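Local coordinates for lyase/mutase (Burkholderia cenocepacia, PDB 4LSB), which is a lyase/mutase of the phosphoenolpyruvate phosphomutase family, built on a TIM-barrel fold and binding a magnesium ion, at residues B[18-21]-B[22-26]; B[75-78]-B[79-82]; B[181-184]-B[185-189]; B[274-277]-B[278-282]. One frame throughout, in Å; residues are numbered along the deposited sequence.

Interaction 1: residues B[18-21]-B[22-26]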
loop_
_atom_site.group_PDB
_atom_site.type_symbol
_atom_site.label_atom_id
_atom_site.label_comp_id
_atom_site.label_asym_id
_atom_site.label_seq_id
_atom_site.Cartn_x
_atom_site.Cartn_y
_atom_site.Cartn_z
ATOM N N HIS B 18 -12.218 11.264 -20.176
ATOM C CA HIS B 18 -10.849 11.047 -19.716
ATOM C C HIS B 18 -9.904 10.765 -20.845
ATOM O O HIS B 18 -8.752 11.205 -20.809
ATOM C CB HIS B 18 -10.778 9.908 -18.734
ATOM C CG HIS B 18 -11.366 10.246 -17.417
ATOM N ND1 HIS B 18 -11.633 9.297 -16.467
ATOM C CD2 HIS B 18 -11.693 11.433 -16.872
ATOM C CE1 HIS B 18 -12.097 9.877 -15.381
ATOM N NE2 HIS B 18 -12.152 11.179 -15.601
ATOM N N ALA B 19 -10.407 10.110 -21.889
ATOM C CA ALA B 19 -9.551 9.730 -23.024
ATOM C C ALA B 19 -9.097 10.960 -23.771
ATOM O O ALA B 19 -7.917 11.108 -24.168
ATOM C CB ALA B 19 -10.274 8.760 -23.966
ATOM N N GLU B 20 -10.035 11.867 -23.940
ATOM C CA GLU B 20 -9.709 13.110 -24.613
ATOM C C GLU B 20 -8.835 14.006 -23.774
ATOM O O GLU B 20 -7.909 14.641 -24.310
ATOM C CB GLU B 20 -10.972 13.895 -25.002
ATOM C CG GLU B 20 -10.641 15.197 -25.739
ATOM C CD GLU B 20 -9.768 15.040 -26.998
ATOM O OE1 GLU B 20 -9.923 14.055 -27.768
ATOM O OE2 GLU B 20 -8.900 15.928 -27.218
ATOM N N ALA B 21 -9.144 14.118 -22.501
ATOM C CA ALA B 21 -8.296 14.901 -21.612
ATOM C C ALA B 21 -6.841 14.359 -21.622
ATOM O O ALA B 21 -5.843 15.111 -21.662
ATOM C CB ALA B 21 -8.886 14.916 -20.215
ATOM N N PHE B 22 -6.715 13.037 -21.618
ATOM C CA PHE B 22 -5.400 12.400 -21.582
ATOM C C PHE B 22 -4.629 12.677 -22.863
ATOM O O PHE B 22 -3.449 13.029 -22.808
ATOM C CB PHE B 22 -5.523 10.912 -21.364
ATOM C CG PHE B 22 -4.209 10.247 -21.078
ATOM C CD1 PHE B 22 -3.399 10.693 -20.038
ATOM C CD2 PHE B 22 -3.786 9.194 -21.823
ATOM C CE1 PHE B 22 -2.179 10.053 -19.755
ATOM C CE2 PHE B 22 -2.579 8.550 -21.542
ATOM C CZ PHE B 22 -1.785 8.991 -20.512
ATOM N N ARG B 23 -5.280 12.511 -24.020
ATOM C CA ARG B 23 -4.616 12.758 -25.296
ATOM C C ARG B 23 -4.136 14.236 -25.353
ATOM O O ARG B 23 -3.019 14.491 -25.778
ATOM C CB ARG B 23 -5.554 12.440 -26.489
ATOM C CG ARG B 23 -4.908 12.591 -27.876
ATOM C CD ARG B 23 -5.939 12.932 -28.986
ATOM N NE ARG B 23 -6.544 14.251 -28.729
ATOM C CZ ARG B 23 -6.005 15.445 -29.046
ATOM N NH1 ARG B 23 -4.843 15.545 -29.699
ATOM N NH2 ARG B 23 -6.646 16.560 -28.710
ATOM N N ALA B 24 -4.994 15.158 -24.898
ATOM C CA ALA B 24 -4.711 16.595 -24.864
ATOM C C ALA B 24 -3.505 16.977 -23.992
ATOM O O ALA B 24 -2.810 17.953 -24.314
ATOM C CB ALA B 24 -5.935 17.375 -24.414
ATOM N N LEU B 25 -3.279 16.250 -22.893
ATOM C CA LEU B 25 -2.080 16.472 -22.055
ATOM C C LEU B 25 -0.857 16.351 -22.883
ATOM O O LEU B 25 0.111 17.059 -22.613
ATOM C CB LEU B 25 -1.946 15.478 -20.878
ATOM C CG LEU B 25 -3.017 15.595 -19.841
ATOM C CD1 LEU B 25 -3.030 14.509 -18.799
ATOM C CD2 LEU B 25 -2.919 16.988 -19.206
ATOM N N HIS B 26 -0.890 15.501 -23.916
ATOM C CA HIS B 26 0.307 15.246 -24.708
ATOM C C HIS B 26 0.602 16.288 -25.794
ATOM O O HIS B 26 1.649 16.199 -26.422
ATOM C CB HIS B 26 0.264 13.870 -25.374
ATOM C CG HIS B 26 0.269 12.734 -24.403
ATOM N ND1 HIS B 26 -0.859 12.354 -23.727
ATOM C CD2 HIS B 26 1.254 11.897 -24.007
ATOM C CE1 HIS B 26 -0.576 11.338 -22.943
ATOM N NE2 HIS B 26 0.703 11.045 -23.087
#
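Glu-20 and Arg-23 both send CG anti to the backbone N (chi1 -179° and -176°), and a bend at chi2 of the glutamate and at chi3 of the arginine lays the two chains side by side, one helical turn apart. The guanidinium grips a single carboxylate oxygen side-on. Glu-20 OE2 receives Arg-23 NH2 at 2.8 Å on its syn lone pair, and Arg-23 NE donates to the same Glu-20 OE2 at 3.3 Å. The oxygen lies in the guanidinium plane, although the two flat groups are turned 39° apart. This is an i to i+3 salt bridge on the exposed flank of the helix.

Beneath it the backbone ladder is regular, as in Arg-23 N to Ala-19 O at 3.0 Å. The last turn is tied by a side chain: His-26 ND1 donates to Phe-22 O at 2.8 Å, and His-26 CE1 sits 3.6 Å above the centre of the Phe-22 ring. His-26 NE2 bonds Arg-238, which would fix the imidazole at both nitrogens. On the buried flank, Phe-22 packs on Ile-34 of strand 32-34 and Thr-160 of strand 160-164, while Leu-25 touches Phe-32, so helix 14-25 rests against the strands through these residues.

Interaction 2: residues B[75-78]-B[79-82]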
loop_
_atom_site.group_PDB
_atom_site.type_symbol
_atom_site.label_atom_id
_atom_site.label_comp_id
_atom_site.label_asym_id
_atom_site.label_seq_id
_atom_site.Cartn_x
_atom_site.Cartn_y
_atom_site.Cartn_z
ATOM N N ASP B 75 -5.117 -11.062 -15.449
ATOM C CA ASP B 75 -6.436 -10.830 -14.845
ATOM C C ASP B 75 -6.281 -9.955 -13.587
ATOM O O ASP B 75 -7.110 -9.094 -13.296
ATOM C CB ASP B 75 -7.172 -12.143 -14.532
ATOM C CG ASP B 75 -7.871 -12.743 -15.773
ATOM O OD1 ASP B 75 -7.997 -12.047 -16.812
ATOM O OD2 ASP B 75 -8.333 -13.911 -15.714
ATOM N N ALA B 76 -5.202 -10.215 -12.854
ATOM C CA ALA B 76 -4.840 -9.482 -11.652
ATOM C C ALA B 76 -4.634 -8.009 -12.033
ATOM O O ALA B 76 -5.186 -7.100 -11.401
ATOM C CB ALA B 76 -3.550 -10.075 -11.032
ATOM N N MET B 77 -3.923 -7.783 -13.122
ATOM C CA MET B 77 -3.695 -6.392 -13.598
ATOM C C MET B 77 -4.994 -5.706 -14.041
ATOM O O MET B 77 -5.232 -4.537 -13.766
ATOM C CB MET B 77 -2.669 -6.342 -14.733
ATOM C CG MET B 77 -2.068 -4.966 -14.944
ATOM S SD MET B 77 -1.292 -4.304 -13.416
ATOM C CE MET B 77 0.166 -5.328 -13.268
ATOM N N LEU B 78 -5.848 -6.448 -14.719
ATOM C CA LEU B 78 -7.111 -5.869 -15.168
ATOM C C LEU B 78 -7.973 -5.429 -13.986
ATOM O O LEU B 78 -8.589 -4.364 -14.018
ATOM C CB LEU B 78 -7.862 -6.834 -16.088
ATOM C CG LEU B 78 -7.207 -7.097 -17.453
ATOM C CD1 LEU B 78 -8.024 -8.177 -18.171
ATOM C CD2 LEU B 78 -7.176 -5.850 -18.316
ATOM N N ASP B 79 -8.049 -6.260 -12.944
ATOM C CA ASP B 79 -8.722 -5.873 -11.725
ATOM C C ASP B 79 -8.094 -4.607 -11.118
ATOM O O ASP B 79 -8.829 -3.714 -10.660
ATOM C CB ASP B 79 -8.711 -7.012 -10.678
ATOM C CG ASP B 79 -9.644 -8.158 -11.046
ATOM O OD1 ASP B 79 -10.630 -7.946 -11.778
ATOM O OD2 ASP B 79 -9.379 -9.289 -10.590
ATOM N N HIS B 80 -6.761 -4.568 -11.121
ATOM C CA HIS B 80 -5.970 -3.461 -10.537
ATOM C C HIS B 80 -6.253 -2.171 -11.314
ATOM O O HIS B 80 -6.532 -1.112 -10.735
ATOM C CB HIS B 80 -4.482 -3.838 -10.551
ATOM C CG HIS B 80 -3.548 -2.792 -9.988
ATOM N ND1 HIS B 80 -3.622 -2.332 -8.692
ATOM C CD2 HIS B 80 -2.486 -2.160 -10.545
ATOM C CE1 HIS B 80 -2.658 -1.450 -8.480
ATOM N NE2 HIS B 80 -1.944 -1.344 -9.585
ATOM N N ILE B 81 -6.235 -2.258 -12.626
ATOM C CA ILE B 81 -6.578 -1.091 -13.441
ATOM C C ILE B 81 -7.946 -0.569 -13.054
ATOM O O ILE B 81 -8.120 0.636 -12.807
ATOM C CB ILE B 81 -6.591 -1.430 -14.924
ATOM C CG1 ILE B 81 -5.181 -1.688 -15.413
ATOM C CG2 ILE B 81 -7.232 -0.295 -15.695
ATOM C CD1 ILE B 81 -5.169 -2.391 -16.769
ATOM N N ALA B 82 -8.954 -1.449 -13.009
ATOM C CA ALA B 82 -10.301 -1.010 -12.632
ATOM C C ALA B 82 -10.347 -0.346 -11.229
ATOM O O ALA B 82 -11.138 0.610 -10.996
ATOM C CB ALA B 82 -11.295 -2.183 -12.701
HETATM O O HOH W 1 -9.748 -9.662 -14.635
#
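Met-77 and His-80 meet on the buried flank of helix 74-88, side by side and pointing the same way. The thioether makes the approach: Met-77 SD lies 4.8 Å from the centroid of the His-80 ring, nearest to CD2, an oblique sulfur-aromatic contact. With Met-77 CG anti to the backbone N (chi1 -161°), the bend at chi2 (56°) swings SD alongside the imidazole. Ile-81 fills the next place on this flank. Its CD1 lies 4.4 Å from Met-77 CG and 4.3 Å from Leu-78 CD2, and its CG1 packs close to Met-77 O. That same carbonyl takes the shortest backbone bond of the contact, Ile-81 N to Met-77 O at 2.7 Å, with an N-H...O angle of 169°.

Helix 74-88 follows strand 54-55 and helix 58-64 and leads into strand 92-95, so it belongs to the helical layer around a TIM-barrel type parallel sheet. The Met-77 side chain is about 7 Å from the magnesium ion and touches Ser-58, a residue of the metal site. His-80 meets the ring of Tyr-61, and Ile-81 reaches Leu-96 and Ala-119.

The opposite character appears at Asp-75 and Asp-79, both exposed. Their carboxylates do not meet, Asp-75 OD1 lying 6.9 Å from Asp-79 OD2. The direct link is the backbone bond from Asp-79 N to Asp-75 O, and a water adds a second one, donating to Asp-75 O at 3.0 Å and, weakly, to Asp-79 OD1 at 3.4 Å.

Interaction 3: residues B[181-184]-B[185-189]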
loop_
_atom_site.group_PDB
_atom_site.type_symbol
_atom_site.label_atom_id
_atom_site.label_comp_id
_atom_site.label_asym_id
_atom_site.label_seq_id
_atom_site.Cartn_x
_atom_site.Cartn_y
_atom_site.Cartn_z
ATOM N N ARG B 181 14.040 1.307 -33.198
ATOM C CA ARG B 181 12.813 0.606 -32.731
ATOM C C ARG B 181 11.681 1.599 -32.444
ATOM O O ARG B 181 10.516 1.427 -32.883
ATOM C CB ARG B 181 13.147 -0.198 -31.487
ATOM C CG ARG B 181 13.925 -1.489 -31.800
ATOM C CD ARG B 181 14.290 -2.245 -30.526
ATOM N NE ARG B 181 14.901 -3.530 -30.885
ATOM C CZ ARG B 181 14.239 -4.637 -31.216
ATOM N NH1 ARG B 181 12.913 -4.677 -31.205
ATOM N NH2 ARG B 181 14.915 -5.731 -31.539
ATOM N N LEU B 182 12.008 2.664 -31.715
ATOM C CA LEU B 182 10.978 3.626 -31.318
ATOM C C LEU B 182 10.400 4.281 -32.524
ATOM O O LEU B 182 9.211 4.511 -32.592
ATOM C CB LEU B 182 11.466 4.708 -30.356
ATOM C CG LEU B 182 11.889 4.237 -28.980
ATOM C CD1 LEU B 182 12.354 5.439 -28.161
ATOM C CD2 LEU B 182 10.758 3.540 -28.256
ATOM N N VAL B 183 11.258 4.619 -33.475
ATOM C CA VAL B 183 10.785 5.195 -34.731
ATOM C C VAL B 183 9.877 4.187 -35.503
ATOM O O VAL B 183 8.871 4.547 -36.100
ATOM C CB VAL B 183 11.999 5.588 -35.609
ATOM C CG1 VAL B 183 11.559 5.872 -37.038
ATOM C CG2 VAL B 183 12.704 6.783 -35.004
ATOM N N ALA B 184 10.233 2.925 -35.440
ATOM C CA ALA B 184 9.455 1.905 -36.141
ATOM C C ALA B 184 8.081 1.702 -35.465
ATOM O O ALA B 184 7.070 1.482 -36.143
ATOM C CB ALA B 184 10.211 0.609 -36.196
ATOM N N TYR B 185 8.080 1.761 -34.146
ATOM C CA TYR B 185 6.853 1.698 -33.367
ATOM C C TYR B 185 5.958 2.929 -33.638
ATOM O O TYR B 185 4.755 2.786 -33.780
ATOM C CB TYR B 185 7.175 1.554 -31.868
ATOM C CG TYR B 185 8.081 0.389 -31.461
ATOM C CD1 TYR B 185 8.308 -0.708 -32.325
ATOM C CD2 TYR B 185 8.701 0.358 -30.214
ATOM C CE1 TYR B 185 9.132 -1.781 -31.954
ATOM C CE2 TYR B 185 9.496 -0.708 -29.834
ATOM C CZ TYR B 185 9.708 -1.791 -30.715
ATOM O OH TYR B 185 10.541 -2.832 -30.368
ATOM N N ARG B 186 6.553 4.113 -33.733
ATOM C CA ARG B 186 5.838 5.337 -34.086
ATOM C C ARG B 186 5.225 5.145 -35.484
ATOM O O ARG B 186 4.059 5.461 -35.716
ATOM C CB ARG B 186 6.795 6.535 -34.086
ATOM C CG ARG B 186 6.144 7.860 -34.400
ATOM C CD ARG B 186 7.142 8.812 -34.996
ATOM N NE ARG B 186 7.501 8.466 -36.379
ATOM C CZ ARG B 186 8.663 8.772 -36.948
ATOM N NH1 ARG B 186 9.592 9.406 -36.264
ATOM N NH2 ARG B 186 8.899 8.453 -38.220
ATOM N N ASP B 187 6.014 4.605 -36.417
ATOM C CA ASP B 187 5.499 4.452 -37.772
ATOM C C ASP B 187 4.396 3.408 -37.846
ATOM O O ASP B 187 3.504 3.516 -38.669
ATOM C CB ASP B 187 6.614 4.116 -38.750
ATOM C CG ASP B 187 7.525 5.277 -38.984
ATOM O OD1 ASP B 187 7.191 6.408 -38.567
ATOM O OD2 ASP B 187 8.614 5.036 -39.558
ATOM N N ALA B 188 4.438 2.434 -36.950
ATOM C CA ALA B 188 3.335 1.509 -36.830
ATOM C C ALA B 188 2.049 2.077 -36.194
ATOM O O ALA B 188 1.033 1.403 -36.241
ATOM C CB ALA B 188 3.787 0.257 -36.119
ATOM N N GLY B 189 2.109 3.270 -35.584
ATOM C CA GLY B 189 0.930 3.997 -35.061
ATOM C C GLY B 189 0.968 4.281 -33.549
ATOM O O GLY B 189 0.006 4.762 -32.955
#
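Tyr-185 OH is gripped by two groups: Arg-181 NH1 donates to it at 3.1 Å, and it also bonds Asp-126 OD2. The bond from Arg-181 is fairly straight (153°), with the hydroxyl lying at the edge of the guanidinium, in its plane. The Arg-181 chain, extended from CG to NE, runs alongside the tyrosine to place NH1 there, and the guanidinium and ring planes stand 61° apart. Along the way Arg-181 CB makes an off-centre CH-pi contact, 4.3 Å from the Tyr-185 ring centroid. Arg-181 O sits 3.0 Å above the ring plane near its rim while also accepting Tyr-185 N at 2.8 Å. A salt bridge from Arg-181 NE to Asp-177 and a bond from NH2 to Tyr-136 O further limit rotation of the guanidinium.

Farther along, Arg-186 NH2 bridges to Asp-187 OD1 at 2.7 Å on its syn lone pair, and Val-183 CG1 lies over one guanidinium face. Gly-189 ends the helix in a Schellman motif, with positive phi and bonds back to Arg-186 O and, weakly, Tyr-185 O. Within the beta-alpha-beta unit 160-164, 175-187, 192-194, Tyr-185 packs on Leu-193 and on Ile-145 of helix 138-153, while Leu-182 also reaches Val-207 of helix 201-211.

Interaction 4: residues B[274-277]-B[278-282]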
loop_
_atom_site.group_PDB
_atom_site.type_symbol
_atom_site.label_atom_id
_atom_site.label_comp_id
_atom_site.label_asym_id
_atom_site.label_seq_id
_atom_site.Cartn_x
_atom_site.Cartn_y
_atom_site.Cartn_z
ATOM N N PRO B 274 -0.882 12.844 9.846
ATOM C CA PRO B 274 -1.766 12.614 10.989
ATOM C C PRO B 274 -3.083 11.916 10.597
ATOM O O PRO B 274 -3.654 12.180 9.530
ATOM C CB PRO B 274 -2.000 14.023 11.551
ATOM C CG PRO B 274 -0.862 14.844 11.015
ATOM C CD PRO B 274 -0.591 14.275 9.647
ATOM N N GLY B 275 -3.520 10.998 11.432
ATOM C CA GLY B 275 -4.744 10.276 11.191
ATOM C C GLY B 275 -5.903 11.185 10.947
ATOM O O GLY B 275 -6.764 10.925 10.134
ATOM N N ARG B 276 -5.928 12.285 11.678
ATOM C CA ARG B 276 -7.052 13.224 11.567
ATOM C C ARG B 276 -7.247 13.782 10.121
ATOM O O ARG B 276 -8.377 13.918 9.585
ATOM C CB ARG B 276 -6.791 14.340 12.601
ATOM C CG ARG B 276 -7.774 15.473 12.608
ATOM C CD ARG B 276 -7.677 16.242 13.938
ATOM N NE ARG B 276 -8.445 17.476 13.884
ATOM C CZ ARG B 276 -8.051 18.616 13.304
ATOM N NH1 ARG B 276 -6.870 18.734 12.691
ATOM N NH2 ARG B 276 -8.866 19.660 13.329
ATOM N N ASP B 277 -6.144 14.124 9.505
ATOM C CA ASP B 277 -6.127 14.682 8.159
ATOM C C ASP B 277 -6.553 13.648 7.091
ATOM O O ASP B 277 -7.486 13.910 6.267
ATOM C CB ASP B 277 -4.727 15.233 7.852
ATOM C CG ASP B 277 -4.404 16.552 8.625
ATOM O OD1 ASP B 277 -5.256 17.048 9.361
ATOM O OD2 ASP B 277 -3.270 17.017 8.520
ATOM N N ILE B 278 -5.933 12.474 7.133
ATOM C CA ILE B 278 -6.206 11.426 6.117
ATOM C C ILE B 278 -7.639 10.903 6.276
ATOM O O ILE B 278 -8.333 10.709 5.275
ATOM C CB ILE B 278 -5.101 10.306 6.073
ATOM C CG1 ILE B 278 -5.358 9.394 4.886
ATOM C CG2 ILE B 278 -5.008 9.516 7.375
ATOM C CD1 ILE B 278 -4.077 8.771 4.427
ATOM N N ASN B 279 -8.131 10.741 7.512
ATOM C CA ASN B 279 -9.541 10.421 7.677
ATOM C C ASN B 279 -10.496 11.477 7.138
ATOM O O ASN B 279 -11.529 11.124 6.591
ATOM C CB ASN B 279 -9.899 10.082 9.118
ATOM C CG ASN B 279 -9.388 8.723 9.505
ATOM O OD1 ASN B 279 -9.623 7.750 8.822
ATOM N ND2 ASN B 279 -8.690 8.653 10.613
ATOM N N ARG B 280 -10.133 12.749 7.280
ATOM C CA ARG B 280 -10.936 13.841 6.713
ATOM C C ARG B 280 -10.902 13.783 5.194
ATOM O O ARG B 280 -11.942 13.767 4.544
ATOM C CB ARG B 280 -10.440 15.227 7.211
ATOM C CG ARG B 280 -11.229 16.421 6.621
ATOM C CD ARG B 280 -10.777 17.792 7.148
ATOM N NE ARG B 280 -9.409 18.138 6.745
ATOM C CZ ARG B 280 -8.304 18.100 7.519
ATOM N NH1 ARG B 280 -8.331 17.747 8.816
ATOM N NH2 ARG B 280 -7.131 18.443 6.975
ATOM N N TRP B 281 -9.708 13.741 4.621
ATOM C CA TRP B 281 -9.595 13.665 3.164
ATOM C C TRP B 281 -10.363 12.457 2.555
ATOM O O TRP B 281 -11.106 12.618 1.614
ATOM C CB TRP B 281 -8.170 13.582 2.695
ATOM C CG TRP B 281 -7.253 14.589 3.183
ATOM C CD1 TRP B 281 -7.524 15.887 3.474
ATOM C CD2 TRP B 281 -5.871 14.408 3.397
ATOM N NE1 TRP B 281 -6.382 16.521 3.897
ATOM C CE2 TRP B 281 -5.352 15.623 3.864
ATOM C CE3 TRP B 281 -5.009 13.314 3.272
ATOM C CZ2 TRP B 281 -4.024 15.789 4.178
ATOM C CZ3 TRP B 281 -3.691 13.481 3.603
ATOM C CH2 TRP B 281 -3.202 14.700 4.042
ATOM N N PHE B 282 -10.190 11.252 3.111
ATOM C CA PHE B 282 -10.835 10.087 2.526
ATOM C C PHE B 282 -12.323 9.995 2.803
ATOM O O PHE B 282 -13.009 9.247 2.113
ATOM C CB PHE B 282 -10.116 8.783 2.945
ATOM C CG PHE B 282 -8.770 8.565 2.261
ATOM C CD1 PHE B 282 -8.287 9.443 1.282
ATOM C CD2 PHE B 282 -8.007 7.473 2.554
ATOM C CE1 PHE B 282 -7.066 9.217 0.644
ATOM C CE2 PHE B 282 -6.787 7.245 1.908
ATOM C CZ PHE B 282 -6.317 8.113 0.967
#
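Pro-274, at the N-cap position, starts the contact through its carbonyl: Ile-278 N donates weakly to Pro-274 O at 3.3 Å. Next, Gly-275 O accepts Asn-279 N at 3.0 Å, and Asn-279 CB and CG pack close to the same oxygen. The amide oxygen of Asn-279 accepts from the backbone N of Asp-69 of the second subunit. Arg-276 O receives Arg-280 N from above the carbonyl plane (36° out of it). The two arginines bring like charges near each other, with Arg-276 NH1 to Arg-280 NH1 at 4.3 Å.

Asp-277 probably offsets these charges. Its OD1 takes Arg-280 NH1 at 3.2 Å on the anti side and well out of the carboxylate plane, and NH2 more weakly; the chi3 bend of Arg-280 (66°) folds the guanidinium back over Asp-277 CA. Asp-277 CB stands over the six-membered ring of Trp-281, 4.2 Å from its centroid, while Asp-277 O is 3.1 Å above the indole plane and accepts Trp-281 N.

Trp-281 and Phe-282 pack on Leu-45 and Met-48 of helix 40-48. Ile-278 and Trp-281 meet Leu-250 and Leu-254 of the second subunit, on its helix 244-263 after the last barrel strand, consistent with the exchange of that helix between subunits in the isocitrate lyase/phosphoenolpyruvate mutase superfamily.

Overall arrangement
All four contacts are local, each made of links one turn long within a single helix, and they follow in series along the chain without nesting or crossing. Interaction 1 lies on helix 14-25, ahead of the first strand, 32-34. Interaction 2 follows on helix 74-88, between strands 54-55 and 92-95; its centre is about 22 Å from that of interaction 1. Interaction 3, on helix 175-187, joins strands 160-164 and 192-194 farther round the barrel. Interaction 4 comes last, on helix 275-283, about 46 Å from interaction 3 between centres and across the chain's centre from it. The first three thus belong to the barrel, whereas the fourth joins helix 40-48 to the second subunit.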